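Local coordinates for protein alpha-galactosidase (Thermus thermophilus, PDB 6LCJ) that probably hydrolyses terminal alpha-galactosides as a thermostable, hexamer-forming glycoside hydrolase of the GH36 (melibiase) family, at residues 66-71 / 373-378; 361-366 / 379-384; 404-409 / 420-425. All coordinates share one frame; numbering follows the deposited sequence.

Contact 1 (66-71 / 373-378)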
# COMPACT_ATOMS: atom_id res chain seq x y z
N THR E 66 -19.61 -11.30 5.11
CA THR E 66 -19.46 -10.22 4.14
C THR E 66 -19.57 -8.86 4.83
O THR E 66 -20.54 -8.62 5.54
CB THR E 66 -20.53 -10.32 3.06
OG1 THR E 66 -20.64 -11.68 2.58
CG2 THR E 66 -20.23 -9.40 1.90
N PRO E 67 -18.61 -7.95 4.63
CA PRO E 67 -18.75 -6.61 5.22
C PRO E 67 -20.01 -5.92 4.74
O PRO E 67 -20.40 -6.02 3.58
CB PRO E 67 -17.49 -5.88 4.72
CG PRO E 67 -16.52 -6.98 4.36
CD PRO E 67 -17.37 -8.10 3.85
N LEU E 68 -20.64 -5.20 5.66
CA LEU E 68 -21.88 -4.49 5.40
C LEU E 68 -21.53 -3.07 4.97
O LEU E 68 -20.72 -2.41 5.61
CB LEU E 68 -22.76 -4.47 6.65
CG LEU E 68 -24.17 -3.88 6.56
CD1 LEU E 68 -25.09 -4.61 7.53
CD2 LEU E 68 -24.19 -2.39 6.84
N LEU E 69 -22.15 -2.61 3.89
CA LEU E 69 -21.89 -1.29 3.33
C LEU E 69 -23.18 -0.49 3.29
O LEU E 69 -24.28 -1.07 3.30
CB LEU E 69 -21.31 -1.39 1.91
CG LEU E 69 -19.99 -2.15 1.78
CD1 LEU E 69 -19.49 -2.11 0.35
CD2 LEU E 69 -18.96 -1.59 2.73
N PRO E 70 -23.09 0.85 3.30
CA PRO E 70 -21.87 1.63 3.51
C PRO E 70 -21.47 1.62 4.99
O PRO E 70 -22.30 1.30 5.84
CB PRO E 70 -22.29 3.02 3.06
CG PRO E 70 -23.71 3.07 3.48
CD PRO E 70 -24.27 1.72 3.16
N GLU E 71 -20.22 1.98 5.28
CA GLU E 71 -19.78 2.06 6.67
C GLU E 71 -20.71 2.92 7.52
O GLU E 71 -21.00 2.60 8.67
CB GLU E 71 -18.35 2.61 6.73
CG GLU E 71 -17.43 1.92 7.71
CD GLU E 71 -15.99 1.85 7.22
OE1 GLU E 71 -15.14 2.63 7.71
OE2 GLU E 71 -15.71 1.00 6.34
N ALA E 373 -24.67 -5.67 0.70
CA ALA E 373 -24.64 -6.75 1.69
C ALA E 373 -25.26 -6.30 3.02
O ALA E 373 -24.69 -6.50 4.10
CB ALA E 373 -23.21 -7.26 1.87
N ASP E 374 -26.44 -5.67 2.93
CA ASP E 374 -27.15 -5.13 4.09
C ASP E 374 -28.52 -5.78 4.19
O ASP E 374 -29.51 -5.28 3.63
CB ASP E 374 -27.29 -3.61 3.99
CG ASP E 374 -28.08 -3.00 5.15
OD1 ASP E 374 -28.37 -3.72 6.15
OD2 ASP E 374 -28.40 -1.80 5.08
N PRO E 375 -28.64 -6.90 4.91
CA PRO E 375 -29.95 -7.54 5.07
C PRO E 375 -30.84 -6.92 6.13
O PRO E 375 -31.82 -7.54 6.53
CB PRO E 375 -29.54 -8.97 5.46
CG PRO E 375 -28.33 -8.74 6.29
CD PRO E 375 -27.58 -7.63 5.61
N THR E 376 -30.54 -5.71 6.59
CA THR E 376 -31.33 -5.05 7.62
C THR E 376 -32.20 -3.93 7.07
O THR E 376 -32.92 -3.28 7.85
CB THR E 376 -30.43 -4.49 8.74
OG1 THR E 376 -29.83 -3.26 8.32
CG2 THR E 376 -29.35 -5.48 9.16
N GLY E 377 -32.17 -3.69 5.76
CA GLY E 377 -32.96 -2.62 5.19
C GLY E 377 -34.39 -3.06 4.96
O GLY E 377 -34.71 -4.25 4.96
N PRO E 378 -35.28 -2.08 4.74
CA PRO E 378 -36.69 -2.40 4.49
C PRO E 378 -36.89 -3.38 3.35
O PRO E 378 -36.23 -3.29 2.30
CB PRO E 378 -37.31 -1.04 4.17
CG PRO E 378 -36.39 -0.05 4.82
CD PRO E 378 -35.02 -0.64 4.74
O HOH W 1 -23.14 -8.27 5.45
O HOH W 2 -26.91 -0.15 3.56
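The flat group here is the carboxylate of Asp-374. Thr-376 N comes down on its OD1 from above the plane, 47° out of it, while Thr-376 OG1 donates to the syn lone pair of that same oxygen. The first bond (Thr-376 N to Asp-374 OD1, 3.0 Å) closes an Asx turn just after helix 366-371, in the loop that leads to helix 380-388. OD2 is held by a salt bridge to Arg-368, so OD1 is gripped within the loop and OD2 from the preceding helix. CG lies anti to the backbone N, and Leu-68 crosses the side chain obliquely, its CD1 3.7 Å from Asp-374 OD1. An alanine here removes both oxygens, so the turn would probably loosen, with the Thr-376 bonds and the Arg-368 salt bridge gone.

The facing segment, 66-71, belongs to the loop between strand 56-59 and helix 80-84, some 300 residues earlier, so the contact joins two distant loops. Ala-373 leaves the helix with a positive phi (54°) and turns its methyl onto the loop, where CB rests 3.5 Å from Pro-67 O and also meets Thr-66 CG2. Leu-68, with CG anti to its own N, lays that carbon 3.6 Å from Ala-373 O. Two waters join the segments, while Leu-69 bonds directly by backbone to Leu-372, just before Ala-373. One water donates to Thr-66 O and Ala-373 O; the other donates to Leu-69 O at 2.8 Å and to Asp-374 OD2 at 2.7 Å.

Contact 2 (361-366 / 379-384)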
# COMPACT_ATOMS: atom_id res chain seq x y z
N PRO E 361 -43.17 -2.10 0.70
CA PRO E 361 -44.11 -2.56 -0.33
C PRO E 361 -43.41 -3.27 -1.49
O PRO E 361 -43.70 -3.02 -2.66
CB PRO E 361 -44.80 -1.26 -0.76
CG PRO E 361 -43.89 -0.14 -0.37
CD PRO E 361 -42.79 -0.68 0.50
N TYR E 362 -42.45 -4.13 -1.17
CA TYR E 362 -41.68 -4.85 -2.17
C TYR E 362 -40.94 -6.00 -1.50
O TYR E 362 -40.74 -6.01 -0.28
CB TYR E 362 -40.70 -3.95 -2.95
CG TYR E 362 -39.84 -3.03 -2.12
CD1 TYR E 362 -38.69 -3.50 -1.48
CD2 TYR E 362 -40.15 -1.68 -2.00
CE1 TYR E 362 -37.88 -2.64 -0.73
CE2 TYR E 362 -39.36 -0.82 -1.27
CZ TYR E 362 -38.22 -1.29 -0.63
OH TYR E 362 -37.45 -0.41 0.11
N TRP E 363 -40.56 -6.98 -2.32
CA TRP E 363 -39.96 -8.19 -1.77
C TRP E 363 -38.55 -7.91 -1.26
O TRP E 363 -38.22 -8.25 -0.12
CB TRP E 363 -39.96 -9.31 -2.81
CG TRP E 363 -39.43 -10.60 -2.30
CD1 TRP E 363 -38.28 -11.21 -2.69
CD2 TRP E 363 -40.00 -11.44 -1.27
NE1 TRP E 363 -38.10 -12.38 -1.99
CE2 TRP E 363 -39.14 -12.55 -1.12
CE3 TRP E 363 -41.16 -11.36 -0.48
CZ2 TRP E 363 -39.39 -13.57 -0.20
CZ3 TRP E 363 -41.42 -12.39 0.43
CH2 TRP E 363 -40.54 -13.48 0.56
N ASP E 364 -37.72 -7.27 -2.08
CA ASP E 364 -36.33 -7.09 -1.70
C ASP E 364 -35.64 -6.07 -2.61
O ASP E 364 -35.61 -6.23 -3.83
CB ASP E 364 -35.60 -8.44 -1.75
CG ASP E 364 -34.23 -8.40 -1.11
OD1 ASP E 364 -34.07 -7.76 -0.05
OD2 ASP E 364 -33.30 -9.04 -1.65
N ASN E 365 -35.10 -5.01 -2.03
CA ASN E 365 -34.22 -4.11 -2.76
C ASN E 365 -32.85 -4.78 -2.84
O ASN E 365 -32.09 -4.79 -1.87
CB ASN E 365 -34.16 -2.75 -2.08
CG ASN E 365 -33.22 -1.78 -2.81
OD1 ASN E 365 -32.39 -2.18 -3.62
ND2 ASN E 365 -33.35 -0.50 -2.51
N GLU E 366 -32.52 -5.33 -4.01
CA GLU E 366 -31.31 -6.13 -4.09
C GLU E 366 -30.05 -5.31 -4.29
O GLU E 366 -28.96 -5.82 -4.07
CB GLU E 366 -31.44 -7.20 -5.18
CG GLU E 366 -32.12 -8.50 -4.63
CD GLU E 366 -31.13 -9.53 -4.04
OE1 GLU E 366 -30.71 -10.47 -4.77
OE2 GLU E 366 -30.79 -9.40 -2.83
N GLY E 379 -37.82 -4.31 3.55
CA GLY E 379 -38.16 -5.30 2.55
C GLY E 379 -38.84 -6.49 3.19
O GLY E 379 -38.45 -6.91 4.29
N LEU E 380 -39.87 -7.03 2.54
CA LEU E 380 -40.64 -8.10 3.16
C LEU E 380 -39.77 -9.32 3.44
O LEU E 380 -39.87 -9.94 4.50
CB LEU E 380 -41.83 -8.48 2.27
CG LEU E 380 -42.69 -9.57 2.89
CD1 LEU E 380 -43.16 -9.13 4.28
CD2 LEU E 380 -43.87 -9.92 2.00
N ARG E 381 -38.90 -9.67 2.50
CA ARG E 381 -38.06 -10.85 2.69
C ARG E 381 -37.13 -10.67 3.88
O ARG E 381 -37.00 -11.57 4.71
CB ARG E 381 -37.25 -11.12 1.44
CG ARG E 381 -36.45 -12.34 1.58
CD ARG E 381 -35.13 -12.18 0.91
NE ARG E 381 -34.65 -13.44 0.37
CZ ARG E 381 -33.68 -13.53 -0.53
NH1 ARG E 381 -33.08 -12.43 -0.98
NH2 ARG E 381 -33.29 -14.72 -0.97
N ASN E 382 -36.45 -9.52 3.96
CA ASN E 382 -35.60 -9.24 5.11
C ASN E 382 -36.41 -9.28 6.39
O ASN E 382 -35.97 -9.86 7.39
CB ASN E 382 -34.92 -7.88 4.96
CG ASN E 382 -33.84 -7.86 3.89
OD1 ASN E 382 -33.39 -8.88 3.39
ND2 ASN E 382 -33.42 -6.67 3.55
N ALA E 383 -37.59 -8.66 6.38
CA ALA E 383 -38.48 -8.70 7.53
C ALA E 383 -38.77 -10.14 7.94
O ALA E 383 -38.54 -10.54 9.09
CB ALA E 383 -39.79 -7.98 7.22
N LEU E 384 -39.23 -10.95 6.98
CA LEU E 384 -39.62 -12.32 7.28
C LEU E 384 -38.43 -13.12 7.82
O LEU E 384 -38.59 -13.89 8.77
CB LEU E 384 -40.21 -12.98 6.04
CG LEU E 384 -41.60 -12.52 5.58
CD1 LEU E 384 -41.87 -13.08 4.20
CD2 LEU E 384 -42.72 -12.93 6.54
O HOH W 3 -36.02 -7.80 1.64
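The start of helix 380-388 is met here by the loop that follows strand 352-354 of the parallel barrel, with Gly-379 in the N-cap position. Two first-turn amides bond to loop carbonyls, both in the carbonyl plane: Leu-380 N to Tyr-362 O, 3.1 Å and almost straight at 177°, and Arg-381 N to Trp-363 O. The next amide, Asn-382 N, donates to a water that in turn donates to Trp-363 O and Asp-364 OD1.

The indole of Trp-363, its CG anti to the backbone N, lies along the helix. Arg-381 CB covers one face in a CH-pi contact, 3.8 Å from the centroid of the six-membered ring, and Leu-380 CD2 sits at the edge, 3.8 Å from Trp-363 CZ3. Leu-384 CD1 touches the same end of the ring. Bent at chi2 and chi3, Arg-381 carries its guanidinium to Asp-364, where NH1 makes a weak, long salt bridge to OD2 (3.5 Å); its NE is bound by Leu-478 O.

Asp-364 OD1 also accepts from Ser-369 OG. Asp-364 OD2 and Glu-366 OE2, two acceptors, lie only 2.8 Å apart, so one of these acids may have a raised pKa, and the nearby positive charge of Arg-381 would ease the repulsion between them.

Contact 3 (404-409 / 420-425)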
# COMPACT_ATOMS: atom_id res chain seq x y z
N VAL E 404 -49.06 -5.72 8.01
CA VAL E 404 -49.56 -6.61 6.96
C VAL E 404 -50.13 -5.75 5.86
O VAL E 404 -50.88 -4.81 6.13
CB VAL E 404 -50.64 -7.57 7.51
CG1 VAL E 404 -51.00 -8.62 6.47
CG2 VAL E 404 -50.17 -8.21 8.79
N TYR E 405 -49.77 -6.05 4.62
CA TYR E 405 -50.38 -5.38 3.49
C TYR E 405 -51.59 -6.18 3.02
O TYR E 405 -51.57 -7.41 3.00
CB TYR E 405 -49.40 -5.21 2.33
CG TYR E 405 -48.24 -4.29 2.63
CD1 TYR E 405 -48.32 -2.92 2.41
CD2 TYR E 405 -47.05 -4.80 3.14
CE1 TYR E 405 -47.25 -2.08 2.69
CE2 TYR E 405 -45.96 -3.97 3.42
CZ TYR E 405 -46.07 -2.63 3.20
OH TYR E 405 -44.98 -1.83 3.47
N PHE E 406 -52.65 -5.46 2.67
CA PHE E 406 -53.77 -5.99 1.91
C PHE E 406 -53.99 -5.28 0.59
O PHE E 406 -54.48 -5.88 -0.35
CB PHE E 406 -55.07 -5.92 2.73
CG PHE E 406 -55.03 -6.75 3.98
CD1 PHE E 406 -54.52 -6.21 5.16
CD2 PHE E 406 -55.46 -8.07 3.96
CE1 PHE E 406 -54.46 -6.97 6.29
CE2 PHE E 406 -55.41 -8.83 5.09
CZ PHE E 406 -54.92 -8.29 6.27
N ARG E 407 -53.61 -4.02 0.50
CA ARG E 407 -53.75 -3.30 -0.74
C ARG E 407 -52.88 -3.90 -1.83
O ARG E 407 -51.86 -4.54 -1.58
CB ARG E 407 -53.40 -1.83 -0.53
CG ARG E 407 -51.96 -1.59 -0.12
CD ARG E 407 -51.80 -0.13 0.26
NE ARG E 407 -50.47 0.39 0.00
CZ ARG E 407 -49.58 0.66 0.95
NH1 ARG E 407 -49.86 0.43 2.23
NH2 ARG E 407 -48.40 1.15 0.61
N THR E 408 -53.32 -3.71 -3.07
CA THR E 408 -52.45 -3.90 -4.20
C THR E 408 -52.10 -2.58 -4.87
O THR E 408 -51.16 -2.54 -5.67
CB THR E 408 -53.11 -4.86 -5.20
OG1 THR E 408 -54.50 -4.57 -5.30
CG2 THR E 408 -52.95 -6.30 -4.72
N ARG E 409 -52.80 -1.51 -4.55
CA ARG E 409 -52.42 -0.19 -5.02
C ARG E 409 -51.29 0.34 -4.16
O ARG E 409 -51.26 0.12 -2.95
CB ARG E 409 -53.62 0.77 -4.98
CG ARG E 409 -54.78 0.26 -5.84
CD ARG E 409 -56.04 1.12 -5.78
NE ARG E 409 -55.86 2.39 -6.46
CZ ARG E 409 -56.17 3.56 -5.92
NH1 ARG E 409 -56.71 3.59 -4.71
NH2 ARG E 409 -55.96 4.70 -6.58
N LEU E 420 -47.59 -14.58 3.24
CA LEU E 420 -46.55 -14.98 4.19
C LEU E 420 -46.51 -14.04 5.39
O LEU E 420 -46.39 -14.49 6.54
CB LEU E 420 -45.19 -15.01 3.50
CG LEU E 420 -45.02 -15.89 2.27
CD1 LEU E 420 -43.62 -15.71 1.73
CD2 LEU E 420 -45.30 -17.33 2.60
N GLN E 421 -46.59 -12.73 5.14
CA GLN E 421 -46.63 -11.76 6.21
C GLN E 421 -47.90 -11.89 7.04
O GLN E 421 -47.86 -11.89 8.27
CB GLN E 421 -46.46 -10.35 5.62
CG GLN E 421 -46.41 -9.17 6.61
CD GLN E 421 -45.26 -9.25 7.59
OE1 GLN E 421 -44.40 -10.14 7.50
NE2 GLN E 421 -45.21 -8.29 8.53
N GLU E 422 -49.05 -12.04 6.38
CA GLU E 422 -50.30 -12.17 7.11
C GLU E 422 -50.27 -13.37 8.06
O GLU E 422 -50.77 -13.29 9.19
CB GLU E 422 -51.46 -12.30 6.13
CG GLU E 422 -52.81 -12.13 6.77
CD GLU E 422 -53.91 -12.67 5.91
OE1 GLU E 422 -54.37 -11.93 5.02
OE2 GLU E 422 -54.32 -13.84 6.11
N ALA E 423 -49.67 -14.49 7.63
CA ALA E 423 -49.63 -15.69 8.46
C ALA E 423 -48.83 -15.46 9.74
O ALA E 423 -49.19 -15.97 10.81
CB ALA E 423 -49.06 -16.86 7.67
N LEU E 424 -47.73 -14.70 9.66
CA LEU E 424 -46.94 -14.42 10.86
C LEU E 424 -47.68 -13.50 11.83
O LEU E 424 -47.49 -13.62 13.04
CB LEU E 424 -45.59 -13.81 10.48
CG LEU E 424 -44.55 -14.77 9.91
CD1 LEU E 424 -43.17 -14.16 10.02
CD2 LEU E 424 -44.59 -16.12 10.59
N ALA E 425 -48.53 -12.60 11.33
CA ALA E 425 -49.40 -11.84 12.24
C ALA E 425 -50.38 -12.75 12.96
O ALA E 425 -50.62 -12.59 14.16
CB ALA E 425 -50.15 -10.75 11.47
O HOH W 4 -52.62 -10.46 3.34
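Val-404 makes the first shell, wedging its two methyls against one side of helix 415-428. CG1, anti to the backbone N, lies 3.7 Å from Glu-422 CB and equally close to that residue's CA. CG2 reaches one turn further and meets Ala-425 CB at 3.7 Å. From the same helix, Gln-421 CG comes within 4.1 Å of Val-404 CA.

Glu-422 runs out extended from the helix, its CG anti to the backbone N, and carries OE1 to Phe-406, 3.3 Å from CE2. Ring and carboxylate planes are 27° apart while the two side chains cross at about a right angle. The same OE1 takes a water at 2.8 Å, which also donates to Tyr-405 O, so the polar link between the segments here runs through water.

Beyond this shell, the polar end of Gln-421 turns back to the loop, where NE2 bonds to Val-403 O and Pro-401 O; the bend at chi2 sends the amide that way. Phe-406 N is held by Asp-435, which also forms a salt bridge with Arg-407. The guanidinium of Arg-407 presents a face to Tyr-405, with CD1 3.7 Å above its plane, and at its edge NE makes a weak bond to Arg-409 O (3.1 Å).

The whole loop lies between barrel strand 398-400 and helix 415-428, a strand-to-helix connection of the TIM barrel. Val-404 pairs by backbone with Ala-432 of strand 431-433, and Phe-451 of helix 442-453 packs on Val-404, Glu-422 and Ala-425, while Leu-448 of that helix meets Phe-406.

Contact 2 touches both of the others and so sits between them. Contacts 1 and 2 interlock in sequence, their segments alternating, with centres about 14 Å apart; they meet where Gly-377 O probably accepts a hydrogen bond from Asn-382 ND2 (3.1 Å). Contact 2 touches contact 3, about 12 Å away centre to centre, through Leu-380 and Leu-384 on Gln-421 and Leu-384 on Leu-424, so helix 380-388 packs against helix 415-428. Contacts 1 and 3 do not touch, their nearest atoms lying about 8 Å apart. All three have residues that meet a second subunit; in contact 1 it is Pro-70, on Trp-371 of that subunit. The structure is the apo form, with no ligand to mark the active site.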